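Side-chain contacts in thiosulfate reductase (Thermus thermophilus, PDB 2VPZ), which is probably an oxidoreductase of sulfur compounds, built around a molybdenum atom, molybdopterin guanine dinucleotides and a [4Fe-4S] cluster: residues A[571-574]-A[575-579]; A[275-278]-A[279-283]; A[215-218]-A[219-223]. All coordinates share one frame; numbering follows the deposited sequence.

Interaction 1 of 3, residues A[571-574]-A[575-579]; sequences WLED and WEKEG
The carbonyl oxygen of Leu-572 takes two backbone N-H groups: that of Glu-576, whose N lies 2.8 Å away in a nearly straight bond (168° at the hydrogen), and, in a weak and bent one, that of Trp-575. Next, Lys-577 N donates to Glu-573 O at 2.8 Å. Their side chains run alongside each other and end in a salt bridge, Lys-577 NZ to Glu-573 OE2 at 3.3 Å. Bends at chi2 and chi4 of Lys-577 bring its ammonium in from above the carboxylate plane, 49° out of it. Long, flexible charged chains suit this exposed flank. On the buried side, Trp-575 sends its CD1 to within 3.2 Å of Trp-571 O, while its indole reaches Ile-365 and Gln-367 and forms a cation-pi contact with Lys-569; Leu-572 suits its place there because its apolar branch packs on Tyr-278 and Tyr-282. Glu-576 lays its OE2 3.7 Å from Leu-572 CB, and Tyr-282 OH satisfies that oxygen. Gly-579 N returns to Glu-576 O at 3.0 Å, its positive phi (77°) easy without a side chain. The whole is a short surface helix with an i to i+4 salt bridge, closed by a Schellman motif.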
loop_
_atom_site.group_PDB
_atom_site.type_symbol
_atom_site.label_atom_id
_atom_site.label_comp_id
_atom_site.label_asym_id
_atom_site.label_seq_id
_atom_site.Cartn_x
_atom_site.Cartn_y
_atom_site.Cartn_z
ATOM N N TRP A 571 -23.543 13.518 -35.787
ATOM C CA TRP A 571 -24.424 12.503 -35.381
ATOM C C TRP A 571 -25.149 12.028 -36.711
ATOM O O TRP A 571 -24.656 12.343 -37.801
ATOM C CB TRP A 571 -25.220 13.160 -34.352
ATOM C CG TRP A 571 -24.298 13.879 -33.303
ATOM C CD1 TRP A 571 -24.380 15.190 -32.835
ATOM C CD2 TRP A 571 -23.223 13.282 -32.577
ATOM N NE1 TRP A 571 -23.418 15.402 -31.863
ATOM C CE2 TRP A 571 -22.704 14.246 -31.685
ATOM C CE3 TRP A 571 -22.657 12.001 -32.592
ATOM C CZ2 TRP A 571 -21.612 13.960 -30.812
ATOM C CZ3 TRP A 571 -21.583 11.703 -31.736
ATOM C CH2 TRP A 571 -21.077 12.689 -30.851
ATOM N N LEU A 572 -26.310 11.418 -36.569
ATOM C CA LEU A 572 -27.224 11.108 -37.687
ATOM C C LEU A 572 -28.428 12.129 -37.689
ATOM O O LEU A 572 -28.904 12.541 -38.745
ATOM C CB LEU A 572 -27.753 9.642 -37.677
ATOM C CG LEU A 572 -26.793 8.465 -37.994
ATOM C CD1 LEU A 572 -27.568 7.123 -38.081
ATOM C CD2 LEU A 572 -26.025 8.742 -39.307
ATOM N N GLU A 573 -28.898 12.572 -36.520
ATOM C CA GLU A 573 -30.005 13.539 -36.452
ATOM C C GLU A 573 -29.853 14.803 -37.327
ATOM O O GLU A 573 -30.794 15.197 -38.053
ATOM C CB GLU A 573 -30.225 13.970 -35.021
ATOM C CG GLU A 573 -30.415 12.855 -34.059
ATOM C CD GLU A 573 -31.368 13.269 -32.958
ATOM O OE1 GLU A 573 -32.122 12.418 -32.457
ATOM O OE2 GLU A 573 -31.349 14.474 -32.636
ATOM N N ASP A 574 -28.684 15.444 -37.222
ATOM C CA ASP A 574 -28.303 16.685 -37.947
ATOM C C ASP A 574 -28.440 16.470 -39.485
ATOM O O ASP A 574 -28.769 17.387 -40.259
ATOM C CB ASP A 574 -26.817 17.157 -37.678
ATOM C CG ASP A 574 -26.416 17.243 -36.164
ATOM O OD1 ASP A 574 -27.246 16.969 -35.278
ATOM O OD2 ASP A 574 -25.224 17.587 -35.888
ATOM N N TRP A 575 -28.156 15.245 -39.921
ATOM C CA TRP A 575 -28.224 14.819 -41.320
ATOM C C TRP A 575 -29.652 14.539 -41.748
ATOM O O TRP A 575 -30.152 14.989 -42.796
ATOM C CB TRP A 575 -27.389 13.568 -41.499
ATOM C CG TRP A 575 -25.963 13.862 -41.604
ATOM C CD1 TRP A 575 -25.051 13.986 -40.571
ATOM C CD2 TRP A 575 -25.236 14.159 -42.802
ATOM N NE1 TRP A 575 -23.821 14.342 -41.072
ATOM C CE2 TRP A 575 -23.905 14.455 -42.435
ATOM C CE3 TRP A 575 -25.590 14.208 -44.159
ATOM C CZ2 TRP A 575 -22.912 14.793 -43.393
ATOM C CZ3 TRP A 575 -24.613 14.545 -45.123
ATOM C CH2 TRP A 575 -23.288 14.831 -44.726
ATOM N N GLU A 576 -30.275 13.737 -40.895
ATOM C CA GLU A 576 -31.646 13.247 -40.985
ATOM C C GLU A 576 -32.772 14.270 -41.024
ATOM O O GLU A 576 -33.737 14.125 -41.795
ATOM C CB GLU A 576 -31.908 12.325 -39.817
ATOM C CG GLU A 576 -32.303 10.943 -40.167
ATOM C CD GLU A 576 -31.950 9.993 -39.053
ATOM O OE1 GLU A 576 -32.533 10.151 -37.964
ATOM O OE2 GLU A 576 -31.062 9.143 -39.251
ATOM N N LYS A 577 -32.694 15.265 -40.151
ATOM C CA LYS A 577 -33.707 16.308 -40.072
ATOM C C LYS A 577 -33.730 17.143 -41.397
ATOM O O LYS A 577 -34.792 17.612 -41.827
ATOM C CB LYS A 577 -33.522 17.193 -38.799
ATOM C CG LYS A 577 -33.555 16.419 -37.426
ATOM C CD LYS A 577 -34.134 17.213 -36.223
ATOM C CE LYS A 577 -33.891 16.508 -34.866
ATOM N NZ LYS A 577 -32.713 17.070 -34.111
ATOM N N GLU A 578 -32.560 17.276 -42.027
ATOM C CA GLU A 578 -32.360 17.963 -43.325
ATOM C C GLU A 578 -32.893 17.104 -44.482
ATOM O O GLU A 578 -32.822 17.510 -45.646
ATOM C CB GLU A 578 -30.878 18.193 -43.618
ATOM C CG GLU A 578 -30.338 19.593 -43.700
ATOM C CD GLU A 578 -28.896 19.609 -43.217
ATOM O OE1 GLU A 578 -28.689 19.819 -42.008
ATOM O OE2 GLU A 578 -27.992 19.329 -44.037
ATOM N N GLY A 579 -33.359 15.906 -44.173
ATOM C CA GLY A 579 -33.855 15.004 -45.191
ATOM C C GLY A 579 -32.800 14.292 -46.028
ATOM O O GLY A 579 -33.069 13.874 -47.158
#

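Interaction 2 of 3, residues A[275-278]-A[279-283]; sequences DKEY and VAKYT
Tyr-282 turns an edge to the face of Tyr-278, its CD1 standing over the centre of that ring and 3.6 Å from Tyr-278 CD1. The planes meet at 56°, an edge-to-face pair. The i to i+4 spacing puts both residues on one side of the helix, and their different first torsions (CG anti to the backbone N in Tyr-278, chi1 -166°, beside it in Tyr-282) make the side chains cross at about a right angle. Tyrosine suits both places: the ring packs while the hydroxyl finds a partner, Tyr-357 O for Tyr-278 and Glu-576 OE2 for Tyr-282. On an exposed side, Glu-277 and Lys-281 lie side by side in a salt bridge, OE1 to NZ at 3.0 Å. The ammonium comes on the anti side of the carboxylate, 16° out of its plane. Backbone bonds such as Lys-281 N to Glu-277 O, 2.8 Å, set this spacing. Asp-275, the N-cap, fixes the first turn, its OD1 accepting Tyr-278 N at 2.8 Å. Helix 276-282 joins its neighbours through a backbone hydrogen bond between Asp-275 and Leu-353 of helix 341-354, through Val-279 on loop residue Phe-286, and through both tyrosines on Leu-572, beside helix 573-576, with strand 283-284 following in the chain.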
loop_
_atom_site.group_PDB
_atom_site.type_symbol
_atom_site.label_atom_id
_atom_site.label_comp_id
_atom_site.label_asym_id
_atom_site.label_seq_id
_atom_site.Cartn_x
_atom_site.Cartn_y
_atom_site.Cartn_z
ATOM N N ASP A 275 -28.986 -4.267 -32.431
ATOM C CA ASP A 275 -29.875 -3.106 -32.533
ATOM C C ASP A 275 -30.781 -3.265 -33.763
ATOM O O ASP A 275 -30.397 -2.935 -34.905
ATOM C CB ASP A 275 -29.088 -1.804 -32.621
ATOM C CG ASP A 275 -29.991 -0.579 -32.670
ATOM O OD1 ASP A 275 -31.025 -0.636 -33.366
ATOM O OD2 ASP A 275 -29.650 0.435 -32.020
ATOM N N LYS A 276 -31.998 -3.738 -33.506
ATOM C CA LYS A 276 -32.995 -4.008 -34.524
ATOM C C LYS A 276 -33.403 -2.820 -35.410
ATOM O O LYS A 276 -33.371 -2.898 -36.648
ATOM C CB LYS A 276 -34.218 -4.707 -33.888
ATOM C CG LYS A 276 -33.847 -5.857 -32.927
ATOM C CD LYS A 276 -34.945 -6.909 -32.743
ATOM C CE LYS A 276 -34.827 -8.067 -33.746
ATOM N NZ LYS A 276 -35.543 -9.307 -33.272
ATOM N N GLU A 277 -33.757 -1.710 -34.782
ATOM C CA GLU A 277 -34.132 -0.498 -35.515
ATOM C C GLU A 277 -33.033 -0.015 -36.453
ATOM O O GLU A 277 -33.268 0.268 -37.630
ATOM C CB GLU A 277 -34.401 0.648 -34.588
ATOM C CG GLU A 277 -35.460 0.518 -33.573
ATOM C CD GLU A 277 -35.804 1.885 -33.016
ATOM O OE1 GLU A 277 -35.815 2.833 -33.837
ATOM O OE2 GLU A 277 -36.043 1.997 -31.793
ATOM N N TYR A 278 -31.854 0.153 -35.871
ATOM C CA TYR A 278 -30.708 0.665 -36.600
ATOM C C TYR A 278 -30.504 -0.132 -37.905
ATOM O O TYR A 278 -30.365 0.470 -38.971
ATOM C CB TYR A 278 -29.410 0.696 -35.744
ATOM C CG TYR A 278 -28.259 1.534 -36.340
ATOM C CD1 TYR A 278 -28.005 2.861 -35.931
ATOM C CD2 TYR A 278 -27.438 0.992 -37.327
ATOM C CE1 TYR A 278 -26.940 3.618 -36.510
ATOM C CE2 TYR A 278 -26.389 1.729 -37.907
ATOM C CZ TYR A 278 -26.135 3.040 -37.501
ATOM O OH TYR A 278 -25.091 3.735 -38.077
ATOM N N VAL A 279 -30.523 -1.457 -37.854
ATOM C CA VAL A 279 -30.372 -2.242 -39.085
ATOM C C VAL A 279 -31.575 -1.987 -40.037
ATOM O O VAL A 279 -31.383 -1.774 -41.251
ATOM C CB VAL A 279 -30.162 -3.792 -38.791
ATOM C CG1 VAL A 279 -30.355 -4.621 -40.079
ATOM C CG2 VAL A 279 -28.741 -4.030 -38.208
ATOM N N ALA A 280 -32.792 -1.973 -39.498
ATOM C CA ALA A 280 -33.989 -1.680 -40.278
ATOM C C ALA A 280 -33.908 -0.297 -41.002
ATOM O O ALA A 280 -34.129 -0.236 -42.208
ATOM C CB ALA A 280 -35.271 -1.721 -39.373
ATOM N N LYS A 281 -33.556 0.807 -40.344
ATOM C CA LYS A 281 -33.501 2.064 -41.090
ATOM C C LYS A 281 -32.227 2.522 -41.864
ATOM O O LYS A 281 -32.320 3.407 -42.711
ATOM C CB LYS A 281 -34.042 3.280 -40.251
ATOM C CG LYS A 281 -33.992 3.168 -38.734
ATOM C CD LYS A 281 -34.867 4.238 -38.052
ATOM C CE LYS A 281 -36.212 3.652 -37.598
ATOM N NZ LYS A 281 -36.039 2.398 -36.780
ATOM N N TYR A 282 -31.061 1.919 -41.628
ATOM C CA TYR A 282 -29.787 2.349 -42.250
ATOM C C TYR A 282 -28.891 1.271 -42.860
ATOM O O TYR A 282 -27.695 1.501 -43.157
ATOM C CB TYR A 282 -28.909 3.061 -41.213
ATOM C CG TYR A 282 -29.618 4.037 -40.301
ATOM C CD1 TYR A 282 -29.820 3.758 -38.919
ATOM C CD2 TYR A 282 -30.085 5.245 -40.796
ATOM C CE1 TYR A 282 -30.479 4.697 -38.081
ATOM C CE2 TYR A 282 -30.733 6.174 -39.991
ATOM C CZ TYR A 282 -30.932 5.905 -38.635
ATOM O OH TYR A 282 -31.563 6.829 -37.834
ATOM N N THR A 283 -29.446 0.090 -43.030
ATOM C CA THR A 283 -28.682 -1.039 -43.479
ATOM C C THR A 283 -29.258 -1.851 -44.673
ATOM O O THR A 283 -30.442 -2.168 -44.686
ATOM C CB THR A 283 -28.474 -1.968 -42.178
ATOM O OG1 THR A 283 -27.151 -1.840 -41.675
ATOM C CG2 THR A 283 -28.837 -3.416 -42.469
#

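Interaction 3 of 3, residues A[215-218]-A[219-223]; sequences HNTQ and LQDFA. With MGD (2-amino-5,6-dimercapto-7-methyl-3,7,8a,9-tetrahydro-8-oxa-1,3,9,10-tetraaza-anthracen-4-one guanosine dinucleotide), chain I; SF4 (iron/sulfur cluster), chain G.
Thr-217 O and Asp-221 N share the shortest bond of this helical turn, 2.8 Å and nearly straight at 170°. Beside it, Asn-216 O is gripped twice, by Leu-219 N at 2.9 Å from above the carbonyl plane and by Gln-220 N at 3.2 Å within that plane; Leu-219 N is also shared with the carbonyl oxygen of His-215, the N-cap residue. Thr-217 and Asp-221 send their side chains the same way, CG2 to OD2 at 3.9 Å. Their polar ends are held from outside: Asp-221 OD1 forms a salt bridge with Arg-75, and Thr-217 OG1 bonds both Lys-73 O and Trp-49 NE1. Threonine fits here, its methyl packing while its hydroxyl is engaged.

The main packing is at the start of the helix. His-215, with CG beside its backbone N (chi1 -89°), lays one ring face over the pterin part of one of the two bound MGD molecules, with N22 over the ring centre and its CE1 3.6 Å from MGD C23. Trp-49 stacks with the same imidazole, a place suited to a flat heteroaromatic ring. With an alanine here, this pterin would probably lose its flat cover and Trp-49 its stacking partner, leaving a gap between this MGD and the cluster. Sulfur S4 of the cluster meets the edge of the imidazole, near its plane, and lies 3.4 Å from Asn-216 N. Leu-219 packs on an apolar side chain of a neighbouring protein chain.

The amino end of helix 216-227 thus faces an iron-sulfur cluster, and its dipole would probably favour negative charge there. With the molybdenum about 6 Å from its side chain, His-215 lies among the redox groups, consistent with electron transfer between the cluster and this pterin.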
loop_
_atom_site.group_PDB
_atom_site.type_symbol
_atom_site.label_atom_id
_atom_site.label_comp_id
_atom_site.label_asym_id
_atom_site.label_seq_id
_atom_site.Cartn_x
_atom_site.Cartn_y
_atom_site.Cartn_z
ATOM N N HIS A 215 0.356 8.810 -30.817
ATOM C CA HIS A 215 -0.407 9.882 -31.505
ATOM C C HIS A 215 -1.068 10.660 -30.362
ATOM O O HIS A 215 -1.856 10.135 -29.571
ATOM C CB HIS A 215 -1.471 9.292 -32.503
ATOM C CG HIS A 215 -0.970 9.046 -33.884
ATOM N ND1 HIS A 215 -1.577 8.200 -34.779
ATOM C CD2 HIS A 215 0.103 9.526 -34.510
ATOM C CE1 HIS A 215 -0.886 8.166 -35.899
ATOM N NE2 HIS A 215 0.145 8.969 -35.756
ATOM N N ASN A 216 -0.718 11.937 -30.330
ATOM C CA ASN A 216 -1.174 12.846 -29.290
ATOM C C ASN A 216 -2.602 12.752 -28.764
ATOM O O ASN A 216 -2.855 12.191 -27.681
ATOM C CB ASN A 216 -0.887 14.297 -29.665
ATOM C CG ASN A 216 -0.887 15.232 -28.475
ATOM O OD1 ASN A 216 -1.277 14.817 -27.381
ATOM N ND2 ASN A 216 -0.445 16.479 -28.675
ATOM N N THR A 217 -3.539 13.286 -29.535
ATOM C CA THR A 217 -4.952 13.365 -29.158
ATOM C C THR A 217 -5.610 12.054 -28.753
ATOM O O THR A 217 -6.440 12.015 -27.822
ATOM C CB THR A 217 -5.849 14.024 -30.270
ATOM O OG1 THR A 217 -5.098 14.947 -31.036
ATOM C CG2 THR A 217 -7.064 14.736 -29.629
ATOM N N GLN A 218 -5.262 10.969 -29.439
ATOM C CA GLN A 218 -5.872 9.702 -29.091
ATOM C C GLN A 218 -5.298 9.159 -27.758
ATOM O O GLN A 218 -5.946 8.363 -27.098
ATOM C CB GLN A 218 -5.792 8.665 -30.239
ATOM C CG GLN A 218 -4.421 8.048 -30.557
ATOM C CD GLN A 218 -4.472 6.569 -31.079
ATOM O OE1 GLN A 218 -5.486 6.107 -31.638
ATOM N NE2 GLN A 218 -3.362 5.851 -30.917
ATOM N N LEU A 219 -4.105 9.611 -27.364
ATOM C CA LEU A 219 -3.535 9.198 -26.064
ATOM C C LEU A 219 -4.406 9.941 -25.002
ATOM O O LEU A 219 -4.954 9.335 -24.073
ATOM C CB LEU A 219 -2.057 9.604 -25.924
ATOM C CG LEU A 219 -1.261 9.004 -24.756
ATOM C CD1 LEU A 219 -1.647 7.525 -24.559
ATOM C CD2 LEU A 219 0.274 9.161 -25.012
ATOM N N GLN A 220 -4.526 11.251 -25.178
ATOM C CA GLN A 220 -5.358 12.083 -24.329
ATOM C C GLN A 220 -6.770 11.481 -24.177
ATOM O O GLN A 220 -7.214 11.234 -23.066
ATOM C CB GLN A 220 -5.495 13.497 -24.898
ATOM C CG GLN A 220 -4.231 14.302 -24.877
ATOM C CD GLN A 220 -4.411 15.664 -25.465
ATOM O OE1 GLN A 220 -3.509 16.226 -26.098
ATOM N NE2 GLN A 220 -5.613 16.215 -25.268
ATOM N N ASP A 221 -7.461 11.231 -25.288
ATOM C CA ASP A 221 -8.830 10.690 -25.269
ATOM C C ASP A 221 -8.990 9.317 -24.573
ATOM O O ASP A 221 -9.933 9.072 -23.776
ATOM C CB ASP A 221 -9.429 10.597 -26.708
ATOM C CG ASP A 221 -9.604 11.976 -27.383
ATOM O OD1 ASP A 221 -9.675 12.993 -26.654
ATOM O OD2 ASP A 221 -9.698 12.014 -28.633
ATOM N N PHE A 222 -8.075 8.399 -24.887
ATOM C CA PHE A 222 -8.029 7.054 -24.290
ATOM C C PHE A 222 -7.880 7.202 -22.757
ATOM O O PHE A 222 -8.591 6.536 -21.987
ATOM C CB PHE A 222 -6.836 6.262 -24.881
ATOM C CG PHE A 222 -6.677 4.828 -24.324
ATOM C CD1 PHE A 222 -7.653 3.841 -24.544
ATOM C CD2 PHE A 222 -5.523 4.472 -23.616
ATOM C CE1 PHE A 222 -7.474 2.518 -24.079
ATOM C CE2 PHE A 222 -5.327 3.166 -23.130
ATOM C CZ PHE A 222 -6.304 2.179 -23.365
ATOM N N ALA A 223 -6.960 8.067 -22.324
ATOM C CA ALA A 223 -6.724 8.327 -20.904
ATOM C C ALA A 223 -7.975 8.922 -20.213
ATOM O O ALA A 223 -8.277 8.591 -19.063
ATOM C CB ALA A 223 -5.506 9.261 -20.708
HETATM P PB MGD I . -1.108 -2.427 -34.808
HETATM O O1B MGD I . -0.355 -3.129 -35.868
HETATM O O2B MGD I . -2.546 -2.529 -34.738
HETATM O O3B MGD I . -0.514 -0.967 -35.078
HETATM O O3A MGD I . 0.400 1.387 -34.753
HETATM P PA MGD I . -0.923 0.529 -34.695
HETATM O O1A MGD I . -1.779 1.188 -35.672
HETATM O O2A MGD I . -1.459 0.595 -33.344
HETATM O "O5'" MGD I . -0.575 -2.849 -33.407
HETATM C "C5'" MGD I . 0.724 -3.305 -33.022
HETATM C "C4'" MGD I . 0.328 -4.419 -32.068
HETATM O "O4'" MGD I . -0.238 -5.374 -32.952
HETATM C "C3'" MGD I . 1.453 -5.183 -31.321
HETATM O "O3'" MGD I . 1.155 -5.302 -29.906
HETATM C "C2'" MGD I . 1.465 -6.603 -31.942
HETATM O "O2'" MGD I . 1.485 -7.564 -30.894
HETATM C "C1'" MGD I . 0.068 -6.707 -32.502
HETATM N N9 MGD I . -0.285 -7.869 -33.363
HETATM C C8 MGD I . 0.553 -8.546 -34.210
HETATM N N7 MGD I . -0.090 -9.567 -34.844
HETATM C C5 MGD I . -1.366 -9.563 -34.376
HETATM C C6 MGD I . -2.552 -10.425 -34.561
HETATM O O6 MGD I . -2.465 -11.335 -35.392
HETATM N N1 MGD I . -3.675 -10.134 -33.908
HETATM C C2 MGD I . -3.745 -9.115 -33.009
HETATM N N2 MGD I . -4.930 -8.856 -32.350
HETATM N N3 MGD I . -2.688 -8.277 -32.772
HETATM C C4 MGD I . -1.498 -8.444 -33.410
HETATM C C10 MGD I . 1.086 1.918 -35.866
HETATM C C11 MGD I . 0.634 3.341 -35.943
HETATM O O11 MGD I . 1.175 4.040 -34.813
HETATM C C12 MGD I . 0.855 3.996 -37.331
HETATM S S12 MGD I . 0.322 3.266 -38.751
HETATM C C13 MGD I . 1.486 5.214 -37.496
HETATM S S13 MGD I . 1.589 5.937 -39.035
HETATM C C14 MGD I . 2.070 5.948 -36.316
HETATM N N15 MGD I . 3.477 5.886 -36.172
HETATM C C16 MGD I . 4.079 6.065 -34.953
HETATM C C17 MGD I . 5.566 6.063 -34.711
HETATM O O17 MGD I . 6.353 5.946 -35.692
HETATM N N18 MGD I . 6.050 6.280 -33.441
HETATM C C19 MGD I . 5.160 6.390 -32.421
HETATM N N19 MGD I . 5.667 6.510 -31.209
HETATM N N20 MGD I . 3.788 6.362 -32.515
HETATM C C21 MGD I . 3.239 6.247 -33.763
HETATM N N22 MGD I . 1.932 6.189 -33.960
HETATM C C23 MGD I . 1.339 5.509 -35.063
HETATM FE FE1 SF4 G . 1.874 15.287 -32.791
HETATM FE FE2 SF4 G . 3.598 13.668 -31.391
HETATM FE FE3 SF4 G . 3.247 13.361 -34.100
HETATM FE FE4 SF4 G . 4.606 15.543 -33.160
HETATM S S1 SF4 G . 5.263 13.347 -32.945
HETATM S S2 SF4 G . 2.971 15.536 -34.810
HETATM S S3 SF4 G . 3.457 15.954 -31.221
HETATM S S4 SF4 G . 1.643 13.012 -32.459
#

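Along the chain, interaction 3 comes first, then interaction 2, then interaction 1. The last two are distant in sequence but neighbours in space: their centres are 16 Å apart, and Leu-572 packs its CD1 on both tyrosine rings of interaction 2, 3.6 Å from Tyr-282 CZ. Short helices 276-282 and 573-576 are joined by this packing and by the Glu-576 to Tyr-282 hydrogen bond, away from the cofactor sites. Interaction 3 stands apart, its centre 29 Å and 31 Å from those of interactions 1 and 2. Its helix links strands 202-206 and 231-235 of a parallel sheet in a beta-alpha-beta unit. One contact therefore belongs to the redox centre, the others to structural packing outside it.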